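Local coordinates for protein extracellular ligand-binding receptor (Sphaerobacter thermophilus, PDB 4ZPJ) that probably serves as the extracellular substrate-binding component of an ABC transporter in the leucine-binding protein family, and carries zinc ions in the crystal, at residues Q269-G274 with I296-L301; G68-G73 with V149-L154; L82-M87 with A340-G345. All blocks are in the same frame, centred on the assembly; numbering follows the deposited sequence. Where two conformers were deposited one is given.

Contact 1. Residues Q269-G274 with I296-L301; sequences QYQEFG and IGDAAL
Gln271 and Asp298 both send CG anti to the backbone N (chi1 175° in each), and this shared choice brings an amide and a carboxylate together between the last turns of helix 261-272 and the loop after helix 293-296. From CG onward the Gln271 chain stays extended, reaching past Ala299 before it ends at Asp298, whose own side chain crosses it at about a right angle. NE2 of Gln271 donates to OD2 of Asp298 over 3.1 Å, with an N-H...O angle of 157°. The bond is fairly straight, yet the donor comes down from above the carboxylate, 69° out of its plane, and OD2 itself is tilted slightly from the plane of the amide. One hydrogen bond of this kind illustrates how a long polar side chain can tie a helix to a loop at the protein surface without a matched pair of charges.

The rest of the contact is van der Waals packing of the amide and its chain against Ala299. This alanine lies beneath the outstretched glutamine, its CB 3.6 Å from Gln271 OE1 and a little farther from Gln271 CB. Its CA lies 3.7 Å from Gln271 CD. The small methyl group lets the backbones come near, with Gln271 CA and Ala299 CA 5.6 Å apart. The amide thus rests on buried alanine while its nitrogen reaches out to the more exposed aspartate.

Lys276 lies against Gln271, and its NZ gives hydrogen bonds to the carbonyls of Ala299 and Leu301. Helix 261-272 is the link between parallel strands 252-256 and 281-283; Tyr270 packs on Leu240 of helix 237-246, Ile296 reaches back to Ile264 and Leu267, and beyond the contact the 296-301 loop runs into strand 304-307.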
ATOM      1  N   GLN A 269      -1.634 -13.493  19.522  1.00 40.84           N
ATOM      2  CA  GLN A 269      -0.805 -14.387  20.347  1.00 42.91           C
ATOM      3  C   GLN A 269       0.296 -13.601  21.044  1.00 40.53           C
ATOM      4  O   GLN A 269       0.730 -13.932  22.145  1.00 39.50           O
ATOM      5  CB  GLN A 269      -0.239 -15.557  19.539  1.00 43.67           C
ATOM      6  CG  GLN A 269      -1.340 -16.458  18.940  1.00 45.49           C
ATOM      7  CD  GLN A 269      -0.781 -17.582  18.066  1.00 46.97           C
ATOM      8  OE1 GLN A 269       0.393 -17.930  18.138  1.00 47.65           O
ATOM      9  NE2 GLN A 269      -1.618 -18.133  17.227  1.00 49.62           N
ATOM     10  N   TYR A 270       0.705 -12.528  20.419  1.00 39.80           N
ATOM     11  CA  TYR A 270       1.637 -11.610  21.050  1.00 40.11           C
ATOM     12  C   TYR A 270       1.062 -11.105  22.365  1.00 39.76           C
ATOM     13  O   TYR A 270       1.775 -11.042  23.356  1.00 42.90           O
ATOM     14  CB  TYR A 270       1.997 -10.478  20.099  1.00 39.23           C
ATOM     15  CG  TYR A 270       3.176  -9.661  20.529  1.00 41.32           C
ATOM     16  CD1 TYR A 270       4.489 -10.039  20.171  1.00 45.91           C
ATOM     17  CD2 TYR A 270       3.014  -8.521  21.279  1.00 42.29           C
ATOM     18  CE1 TYR A 270       5.588  -9.283  20.546  1.00 46.03           C
ATOM     19  CE2 TYR A 270       4.109  -7.750  21.643  1.00 44.23           C
ATOM     20  CZ  TYR A 270       5.384  -8.130  21.272  1.00 45.80           C
ATOM     21  OH  TYR A 270       6.457  -7.387  21.677  1.00 47.92           O
ATOM     22  N   GLN A 271      -0.229 -10.849  22.414  1.00 38.79           N
ATOM     23  CA  GLN A 271      -0.825 -10.372  23.638  1.00 42.62           C
ATOM     24  C   GLN A 271      -1.115 -11.493  24.594  1.00 43.75           C
ATOM     25  O   GLN A 271      -0.816 -11.408  25.763  1.00 45.64           O
ATOM     26  CB  GLN A 271      -2.119  -9.653  23.328  1.00 46.15           C
ATOM     27  CG  GLN A 271      -2.889  -9.206  24.553  1.00 50.85           C
ATOM     28  CD  GLN A 271      -4.337  -8.918  24.196  1.00 55.12           C
ATOM     29  OE1 GLN A 271      -4.986  -9.680  23.467  1.00 56.06           O
ATOM     30  NE2 GLN A 271      -4.842  -7.818  24.703  1.00 57.89           N
ATOM     31  N   GLU A 272      -1.710 -12.557  24.087  1.00 45.25           N
ATOM     32  CA  GLU A 272      -2.068 -13.703  24.924  1.00 47.25           C
ATOM     33  C   GLU A 272      -0.871 -14.366  25.602  1.00 47.32           C
ATOM     34  O   GLU A 272      -0.971 -14.825  26.726  1.00 45.85           O
ATOM     35  CB  GLU A 272      -2.855 -14.742  24.095  1.00 48.58           C
ATOM     36  CG  GLU A 272      -4.253 -14.252  23.755  1.00 50.98           C
ATOM     37  CD  GLU A 272      -5.108 -15.285  23.045  1.00 56.85           C
ATOM     38  OE1 GLU A 272      -4.564 -16.219  22.405  1.00 60.95           O
ATOM     39  OE2 GLU A 272      -6.353 -15.146  23.120  1.00 65.65           O
ATOM     40  N   PHE A 273       0.260 -14.369  24.919  1.00 48.11           N
ATOM     41  CA  PHE A 273       1.496 -15.007  25.409  1.00 51.72           C
ATOM     42  C   PHE A 273       2.194 -14.088  26.410  1.00 50.87           C
ATOM     43  O   PHE A 273       3.043 -14.533  27.162  1.00 49.44           O
ATOM     44  CB  PHE A 273       2.390 -15.262  24.209  1.00 54.99           C
ATOM     45  CG  PHE A 273       3.416 -16.330  24.381  1.00 61.26           C
ATOM     46  CD1 PHE A 273       3.054 -17.664  24.375  1.00 64.62           C
ATOM     47  CD2 PHE A 273       4.779 -16.003  24.415  1.00 64.53           C
ATOM     48  CE1 PHE A 273       4.020 -18.649  24.497  1.00 68.01           C
ATOM     49  CE2 PHE A 273       5.749 -16.979  24.528  1.00 66.63           C
ATOM     50  CZ  PHE A 273       5.370 -18.309  24.568  1.00 68.92           C
ATOM     51  N   GLY A 274       1.831 -12.804  26.456  1.00 47.87           N
ATOM     52  CA  GLY A 274       2.313 -11.984  27.564  1.00 49.87           C
ATOM     53  C   GLY A 274       3.330 -10.937  27.133  1.00 50.48           C
ATOM     54  O   GLY A 274       3.705 -10.067  27.925  1.00 49.50           O
ATOM     55  N   ILE A 296      -8.463  -8.264  15.526  1.00 53.05           N
ATOM     56  CA  ILE A 296      -7.374  -8.049  16.426  1.00 58.01           C
ATOM     57  C   ILE A 296      -7.995  -7.500  17.698  1.00 61.34           C
ATOM     58  O   ILE A 296      -7.931  -8.107  18.799  1.00 52.18           O
ATOM     59  CB  ILE A 296      -6.448  -6.945  15.926  1.00 56.06           C
ATOM     60  CG1 ILE A 296      -5.851  -7.263  14.558  1.00 56.25           C
ATOM     61  CG2 ILE A 296      -5.416  -6.610  16.982  1.00 59.27           C
ATOM     62  CD1 ILE A 296      -5.045  -8.495  14.557  1.00 63.35           C
ATOM     63  N   GLY A 297      -8.552  -6.310  17.481  1.00 65.30           N
ATOM     64  CA  GLY A 297      -9.129  -5.441  18.473  1.00 64.07           C
ATOM     65  C   GLY A 297      -8.215  -5.107  19.611  1.00 55.23           C
ATOM     66  O   GLY A 297      -7.338  -4.250  19.560  1.00 52.79           O
ATOM     67  N   ASP A 298      -8.495  -5.809  20.667  1.00 51.90           N
ATOM     68  CA  ASP A 298      -7.924  -5.559  21.920  1.00 54.60           C
ATOM     69  C   ASP A 298      -6.393  -5.799  21.855  1.00 49.68           C
ATOM     70  O   ASP A 298      -5.621  -5.121  22.527  1.00 49.70           O
ATOM     71  CB  ASP A 298      -8.693  -6.471  22.886  1.00 61.78           C
ATOM     72  CG  ASP A 298      -8.163  -6.439  24.256  1.00 67.31           C
ATOM     73  OD1 ASP A 298      -7.958  -5.340  24.818  1.00 70.29           O
ATOM     74  OD2 ASP A 298      -7.947  -7.555  24.753  1.00 80.12           O
ATOM     75  N   ALA A 299      -5.942  -6.685  20.978  1.00 45.12           N
ATOM     76  CA  ALA A 299      -4.521  -7.057  20.953  1.00 45.64           C
ATOM     77  C   ALA A 299      -3.670  -5.932  20.422  1.00 42.32           C
ATOM     78  O   ALA A 299      -2.564  -5.760  20.825  1.00 43.54           O
ATOM     79  CB  ALA A 299      -4.295  -8.359  20.191  1.00 45.69           C
ATOM     80  N   ALA A 300      -4.220  -5.077  19.598  1.00 43.55           N
ATOM     81  CA  ALA A 300      -3.426  -3.988  19.069  1.00 40.99           C
ATOM     82  C   ALA A 300      -3.671  -2.666  19.790  1.00 41.17           C
ATOM     83  O   ALA A 300      -3.128  -1.682  19.398  1.00 40.44           O
ATOM     84  CB  ALA A 300      -3.689  -3.831  17.591  1.00 42.82           C
ATOM     85  N   LEU A 301      -4.449  -2.636  20.862  1.00 42.63           N
ATOM     86  CA  LEU A 301      -4.742  -1.354  21.517  1.00 40.84           C
ATOM     87  C   LEU A 301      -3.502  -0.640  22.016  1.00 39.86           C
ATOM     88  O   LEU A 301      -2.704  -1.237  22.741  1.00 38.42           O
ATOM     89  CB  LEU A 301      -5.713  -1.576  22.648  1.00 45.13           C
ATOM     90  CG  LEU A 301      -6.534  -0.474  23.296  1.00 50.45           C
ATOM     91  CD1 LEU A 301      -7.367   0.312  22.294  1.00 51.20           C
ATOM     92  CD2 LEU A 301      -7.459  -1.108  24.350  1.00 53.33           C
TER

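Contact 2. Residues G68-G73 with V149-L154; sequences GVNGEG and VTNAGL
Asn70 projects from the first turns of helix 68-84 to meet Asn151, the two side chains coming from opposite directions. Its CB points toward the 149-154 loop, and with CG anti to the backbone N (chi1 -176°) the amide is carried straight across. CG comes within 3.8 Å of Asn151 CG. At the tip the two branches have different company. OD1 lies 3.3 Å from Asn151 CG, a carbonyl oxygen set against an amide carbon, whereas ND2 donates a weak hydrogen bond to Asn151 OD1, 3.3 Å long with an N-H...O angle of 157°.

Both residues stand at the carboxyl ends of parallel strands, Asn70 in the helix that follows strand 55-61 and Asn151 just after strand 147-149. In the two-lobed fold of type I periplasmic binding proteins, this end of the sheet commonly faces the cleft between the lobes.

The amide planes are 72° apart, so the groups do not lie flat on each other. ND2 of Asn151 is only 3.4 Å from ND2 of Asn70, but as two donors they form no bond; the Asn151 nitrogen is spent instead on the carbonyl of Thr128, which holds that amide's orientation. A leucine in place of Asn70 would probably deprive Asn151 OD1 of its donor here. The side chain of Asn70 also touches Thr128.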
ATOM      1  N   GLY A  68      -7.718 -12.098  -3.708  1.00 46.41           N
ATOM      2  CA  GLY A  68      -8.779 -11.352  -4.344  1.00 46.67           C
ATOM      3  C   GLY A  68      -9.324 -10.218  -3.554  1.00 44.17           C
ATOM      4  O   GLY A  68      -9.750  -9.223  -4.094  1.00 47.67           O
ATOM      5  N   VAL A  69      -9.327 -10.359  -2.260  1.00 45.03           N
ATOM      6  CA  VAL A  69      -9.742  -9.264  -1.381  0.60 46.50           C
ATOM      7  C   VAL A  69      -8.958  -7.942  -1.625  1.00 44.79           C
ATOM      8  O   VAL A  69      -9.524  -6.859  -1.486  1.00 43.06           O
ATOM      9  CB  VAL A  69      -9.719  -9.735   0.095  0.60 46.93           C
ATOM     10  CG1 VAL A  69      -9.603  -8.579   1.078  0.60 46.63           C
ATOM     11  CG2 VAL A  69     -10.986 -10.548   0.367  0.60 46.71           C
ATOM     12  N   ASN A  70      -7.686  -8.047  -2.017  1.00 43.21           N
ATOM     13  CA  ASN A  70      -6.832  -6.896  -2.293  1.00 44.03           C
ATOM     14  C   ASN A  70      -7.174  -6.254  -3.640  1.00 44.94           C
ATOM     15  O   ASN A  70      -7.385  -5.023  -3.740  1.00 38.54           O
ATOM     16  CB  ASN A  70      -5.378  -7.336  -2.264  1.00 47.78           C
ATOM     17  CG  ASN A  70      -4.410  -6.177  -2.457  1.00 51.68           C
ATOM     18  OD1 ASN A  70      -4.502  -5.371  -3.401  1.00 54.76           O
ATOM     19  ND2 ASN A  70      -3.469  -6.095  -1.569  1.00 51.66           N
ATOM     20  N   GLY A  71      -7.312  -7.080  -4.674  1.00 42.41           N
ATOM     21  CA  GLY A  71      -7.770  -6.521  -5.943  1.00 43.42           C
ATOM     22  C   GLY A  71      -9.146  -5.860  -5.874  1.00 42.60           C
ATOM     23  O   GLY A  71      -9.354  -4.767  -6.424  1.00 41.69           O
ATOM     24  N   GLU A  72     -10.080  -6.534  -5.206  1.00 40.92           N
ATOM     25  CA  GLU A  72     -11.426  -5.996  -4.972  1.00 41.02           C
ATOM     26  C   GLU A  72     -11.354  -4.579  -4.343  1.00 39.29           C
ATOM     27  O   GLU A  72     -12.093  -3.663  -4.748  1.00 37.64           O
ATOM     28  CB  GLU A  72     -12.266  -6.927  -4.102  1.00 41.31           C
ATOM     29  CG  GLU A  72     -12.638  -8.315  -4.683  1.00 48.41           C
ATOM     30  CD  GLU A  72     -13.646  -8.238  -5.796  1.00 54.26           C
ATOM     31  OE1 GLU A  72     -13.964  -7.096  -6.148  1.00 54.88           O
ATOM     32  OE2 GLU A  72     -14.093  -9.292  -6.353  1.00 68.98           O
ATOM     33  N   GLY A  73     -10.467  -4.407  -3.369  1.00 38.11           N
ATOM     34  CA  GLY A  73     -10.302  -3.106  -2.694  1.00 38.42           C
ATOM     35  C   GLY A  73      -9.783  -2.053  -3.652  1.00 39.03           C
ATOM     36  O   GLY A  73     -10.235  -0.918  -3.665  1.00 39.15           O
ATOM     37  N   VAL A 149       0.471   1.357 -11.271  1.00 36.45           N
ATOM     38  CA  VAL A 149       0.460   0.275 -10.307  1.00 35.37           C
ATOM     39  C   VAL A 149      -0.206   0.670  -9.009  1.00 36.61           C
ATOM     40  O   VAL A 149       0.220   1.625  -8.342  1.00 34.75           O
ATOM     41  CB  VAL A 149       1.866  -0.198 -10.021  1.00 35.15           C
ATOM     42  CG1 VAL A 149       1.851  -1.285  -8.955  1.00 34.48           C
ATOM     43  CG2 VAL A 149       2.428  -0.758 -11.314  1.00 36.51           C
ATOM     44  N   THR A 150      -1.269  -0.063  -8.650  1.00 37.46           N
ATOM     45  CA  THR A 150      -2.059   0.310  -7.479  1.00 37.21           C
ATOM     46  C   THR A 150      -1.745  -0.539  -6.248  1.00 37.19           C
ATOM     47  O   THR A 150      -2.232  -0.245  -5.146  1.00 38.38           O
ATOM     48  CB  THR A 150      -3.566   0.253  -7.802  1.00 37.63           C
ATOM     49  OG1 THR A 150      -3.911  -1.052  -8.302  1.00 38.76           O
ATOM     50  CG2 THR A 150      -3.905   1.264  -8.897  1.00 39.97           C
ATOM     51  N   ASN A 151      -0.938  -1.588  -6.394  1.00 37.76           N
ATOM     52  CA  ASN A 151      -0.614  -2.382  -5.204  1.00 37.60           C
ATOM     53  C   ASN A 151       0.790  -2.882  -5.195  1.00 37.98           C
ATOM     54  O   ASN A 151       1.579  -2.334  -4.479  1.00 42.97           O
ATOM     55  CB  ASN A 151      -1.615  -3.519  -4.982  1.00 39.26           C
ATOM     56  CG  ASN A 151      -1.443  -4.172  -3.630  1.00 40.73           C
ATOM     57  OD1 ASN A 151      -1.669  -3.537  -2.557  1.00 39.38           O
ATOM     58  ND2 ASN A 151      -0.923  -5.364  -3.649  1.00 36.43           N
ATOM     59  N   ALA A 152       1.113  -3.901  -5.988  1.00 39.21           N
ATOM     60  CA  ALA A 152       2.439  -4.520  -6.052  1.00 37.87           C
ATOM     61  C   ALA A 152       3.594  -3.623  -5.565  1.00 39.61           C
ATOM     62  O   ALA A 152       3.990  -2.693  -6.255  1.00 42.33           O
ATOM     63  CB  ALA A 152       2.716  -4.972  -7.472  1.00 38.39           C
ATOM     64  N   GLY A 153       4.145  -3.921  -4.396  1.00 38.68           N
ATOM     65  CA  GLY A 153       5.060  -2.981  -3.716  1.00 42.20           C
ATOM     66  C   GLY A 153       6.528  -3.322  -3.974  1.00 43.08           C
ATOM     67  O   GLY A 153       7.442  -2.653  -3.440  1.00 39.22           O
ATOM     68  N   LEU A 154       6.742  -4.357  -4.776  1.00 39.56           N
ATOM     69  CA  LEU A 154       8.094  -4.735  -5.286  1.00 45.88           C
ATOM     70  C   LEU A 154       9.081  -3.556  -5.403  1.00 42.28           C
ATOM     71  O   LEU A 154       8.927  -2.671  -6.259  1.00 39.02           O
ATOM     72  CB  LEU A 154       7.955  -5.397  -6.672  1.00 48.88           C
ATOM     73  CG  LEU A 154       9.235  -5.995  -7.254  1.00 56.41           C
ATOM     74  CD1 LEU A 154       9.742  -7.136  -6.373  1.00 61.70           C
ATOM     75  CD2 LEU A 154       9.060  -6.490  -8.694  1.00 57.81           C
TER

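Contact 3. Residues L82-M87 with A340-G345; sequences LDQAGM and AGYIGG
Leu82 and Gly345 bring two helices together at the point where helix 68-84 ends in a Schellman motif. Gly86, with positive phi, reverses the chain there: its N bonds back to Asp83 O, and N of the selenomethionine Met87 to Leu82 O. In this periplasmic-binding-protein fold, helix 336-354, from late in the chain, packs against the end of the first helix of the amino-terminal lobe.

Packing comes first. Leu82 CA and Gly345 CA are 5.6 Å apart, a closeness that the absent side chain of Gly345 permits; a CB there would point at the other helix and lie near Leu82 N. The branch CD2 of Leu82 meets Gly345 O at 3.5 Å, while the same side chain also touches Leu96 of strand 92-100. Tyr342 packs further along, its ring meeting that of Phe321.

The polar part joins exposed Gln84 to buried Tyr342. Gln84, whose CG is anti to the carbonyl carbon (chi1 -66°), extends beyond CG and crosses the tyrosine at about a right angle. Glu317 and Glu320, which bind zinc in this crystal, lie close by, and a bound zinc ion is about 6 Å from the side chain of Tyr342. Amide and ring planes stand 80° apart; Gln84 NE2 comes in at the ring's edge and gives Tyr342 OH a hydrogen bond of 2.9 Å, bent to 143°.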
ATOM      1  N   LEU A  82     -13.207   7.396 -10.454  1.00 41.19           N
ATOM      2  CA  LEU A  82     -13.592   7.701 -11.802  1.00 42.32           C
ATOM      3  C   LEU A  82     -15.048   8.184 -11.887  1.00 42.54           C
ATOM      4  O   LEU A  82     -15.369   9.077 -12.668  1.00 43.88           O
ATOM      5  CB  LEU A  82     -13.319   6.529 -12.753  1.00 44.80           C
ATOM      6  CG  LEU A  82     -11.803   6.289 -12.853  1.00 47.48           C
ATOM      7  CD1 LEU A  82     -11.460   4.974 -13.525  1.00 48.44           C
ATOM      8  CD2 LEU A  82     -11.104   7.434 -13.556  1.00 48.50           C
ATOM      9  N   ASP A  83     -15.919   7.634 -11.070  1.00 41.84           N
ATOM     10  CA  ASP A  83     -17.285   8.132 -11.005  1.00 45.21           C
ATOM     11  C   ASP A  83     -17.406   9.561 -10.473  1.00 47.19           C
ATOM     12  O   ASP A  83     -18.209  10.317 -10.975  1.00 45.12           O
ATOM     13  CB  ASP A  83     -18.174   7.176 -10.186  1.00 49.09           C
ATOM     14  CG  ASP A  83     -18.456   5.889 -10.925  1.00 51.03           C
ATOM     15  OD1 ASP A  83     -18.095   5.892 -12.112  1.00 53.80           O
ATOM     16  OD2 ASP A  83     -19.065   4.909 -10.389  1.00 51.62           O
ATOM     17  N   GLN A  84     -16.600   9.958  -9.486  1.00 49.00           N
ATOM     18  CA  GLN A  84     -16.684  11.358  -9.009  1.00 49.38           C
ATOM     19  C   GLN A  84     -16.314  12.335 -10.094  1.00 51.39           C
ATOM     20  O   GLN A  84     -16.833  13.444 -10.125  1.00 49.03           O
ATOM     21  CB  GLN A  84     -15.775  11.616  -7.839  1.00 47.41           C
ATOM     22  CG  GLN A  84     -16.189  10.852  -6.651  1.00 50.45           C
ATOM     23  CD  GLN A  84     -15.312  11.142  -5.477  1.00 53.15           C
ATOM     24  OE1 GLN A  84     -15.830  11.249  -4.389  1.00 58.78           O
ATOM     25  NE2 GLN A  84     -13.992  11.329  -5.691  1.00 52.37           N
ATOM     26  N   ALA A  85     -15.396  11.905 -10.959  1.00 54.22           N
ATOM     27  CA  ALA A  85     -14.992  12.652 -12.134  1.00 54.46           C
ATOM     28  C   ALA A  85     -15.981  12.531 -13.302  1.00 55.70           C
ATOM     29  O   ALA A  85     -15.758  13.115 -14.343  1.00 60.94           O
ATOM     30  CB  ALA A  85     -13.623  12.158 -12.572  1.00 53.80           C
ATOM     31  N   GLY A  86     -17.052  11.755 -13.165  1.00 56.83           N
ATOM     32  CA  GLY A  86     -18.071  11.674 -14.252  1.00 56.10           C
ATOM     33  C   GLY A  86     -17.841  10.655 -15.359  1.00 55.00           C
ATOM     34  O   GLY A  86     -18.661  10.545 -16.285  1.00 58.03           O
HETATM   35  N   MSE A  87     -16.759   9.875 -15.284  1.00 52.93           N
HETATM   36  CA  MSE A  87     -16.505   8.797 -16.282  1.00 53.40           C
HETATM   37  C   MSE A  87     -16.440   9.317 -17.711  1.00 52.20           C
HETATM   38  O   MSE A  87     -16.752   8.632 -18.669  1.00 53.65           O
HETATM   39  CB  MSE A  87     -17.547   7.649 -16.162  1.00 55.04           C
HETATM   40  CG  MSE A  87     -17.289   6.716 -14.977  1.00 56.04           C
HETATM   41 SE   MSE A  87     -15.714   5.579 -15.360  0.65 60.00          SE
HETATM   42  CE  MSE A  87     -16.466   3.899 -14.597  1.00 70.41           C
ATOM     43  N   ALA A 340      -5.585   3.149  -1.946  1.00 32.47           N
ATOM     44  CA  ALA A 340      -4.595   3.093  -3.018  1.00 34.41           C
ATOM     45  C   ALA A 340      -5.240   3.041  -4.416  1.00 35.26           C
ATOM     46  O   ALA A 340      -4.765   3.722  -5.333  1.00 36.41           O
ATOM     47  CB  ALA A 340      -3.654   1.904  -2.817  1.00 35.54           C
ATOM     48  N   GLY A 341      -6.344   2.303  -4.553  1.00 35.00           N
ATOM     49  CA  GLY A 341      -7.181   2.335  -5.761  1.00 34.03           C
ATOM     50  C   GLY A 341      -7.763   3.710  -6.072  1.00 33.73           C
ATOM     51  O   GLY A 341      -7.755   4.177  -7.218  1.00 32.43           O
ATOM     52  N   TYR A 342      -8.248   4.374  -5.051  1.00 32.09           N
ATOM     53  CA  TYR A 342      -8.764   5.714  -5.206  1.00 34.98           C
ATOM     54  C   TYR A 342      -7.721   6.713  -5.775  1.00 34.52           C
ATOM     55  O   TYR A 342      -7.974   7.453  -6.702  1.00 36.90           O
ATOM     56  CB  TYR A 342      -9.303   6.173  -3.851  1.00 35.40           C
ATOM     57  CG  TYR A 342      -9.901   7.522  -3.925  1.00 38.83           C
ATOM     58  CD1 TYR A 342     -11.163   7.708  -4.500  1.00 42.19           C
ATOM     59  CD2 TYR A 342      -9.213   8.631  -3.446  1.00 36.41           C
ATOM     60  CE1 TYR A 342     -11.743   8.965  -4.594  1.00 41.68           C
ATOM     61  CE2 TYR A 342      -9.768   9.885  -3.581  1.00 41.90           C
ATOM     62  CZ  TYR A 342     -11.031  10.043  -4.136  1.00 43.39           C
ATOM     63  OH  TYR A 342     -11.550  11.306  -4.200  1.00 42.85           O
ATOM     64  N   ILE A 343      -6.518   6.677  -5.252  1.00 35.86           N
ATOM     65  CA  ILE A 343      -5.424   7.505  -5.766  1.00 33.36           C
ATOM     66  C   ILE A 343      -5.118   7.123  -7.220  1.00 33.59           C
ATOM     67  O   ILE A 343      -4.806   7.984  -8.063  1.00 34.33           O
ATOM     68  CB  ILE A 343      -4.157   7.326  -4.889  1.00 32.21           C
ATOM     69  CG1 ILE A 343      -4.423   7.720  -3.441  1.00 32.63           C
ATOM     70  CG2 ILE A 343      -2.958   8.081  -5.474  1.00 32.13           C
ATOM     71  CD1 ILE A 343      -4.574   9.215  -3.194  1.00 34.65           C
ATOM     72  N   GLY A 344      -5.145   5.841  -7.533  1.00 31.91           N
ATOM     73  CA  GLY A 344      -5.031   5.445  -8.947  1.00 32.88           C
ATOM     74  C   GLY A 344      -6.026   6.225  -9.845  1.00 35.38           C
ATOM     75  O   GLY A 344      -5.695   6.749 -10.916  1.00 33.70           O
ATOM     76  N   GLY A 345      -7.280   6.209  -9.443  1.00 37.33           N
ATOM     77  CA  GLY A 345      -8.329   6.752 -10.266  1.00 39.41           C
ATOM     78  C   GLY A 345      -8.269   8.249 -10.379  1.00 40.06           C
ATOM     79  O   GLY A 345      -8.622   8.782 -11.441  1.00 36.77           O
TER

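In the fold
Burial and chemistry change together across the three contacts. Contact 3 is the buried one, where a glycine lets helices close up and the one polar bond reaches out to an exposed glutamine. Contact 1 is partly buried and mixes an alanine with a bond to a charged group, whereas contact 2 lies at the surface and rests on amides alone. Contacts 2 and 3 draw on the beginning and end of the same helix, 68-84; their centres are 15 Å apart, and they touch where Thr150 O meets Ala340 CB at 3.5 Å. Contact 1 belongs with the second, fully parallel sheet, its centre 36 Å from that of contact 3, on the opposite side of the chain's centre.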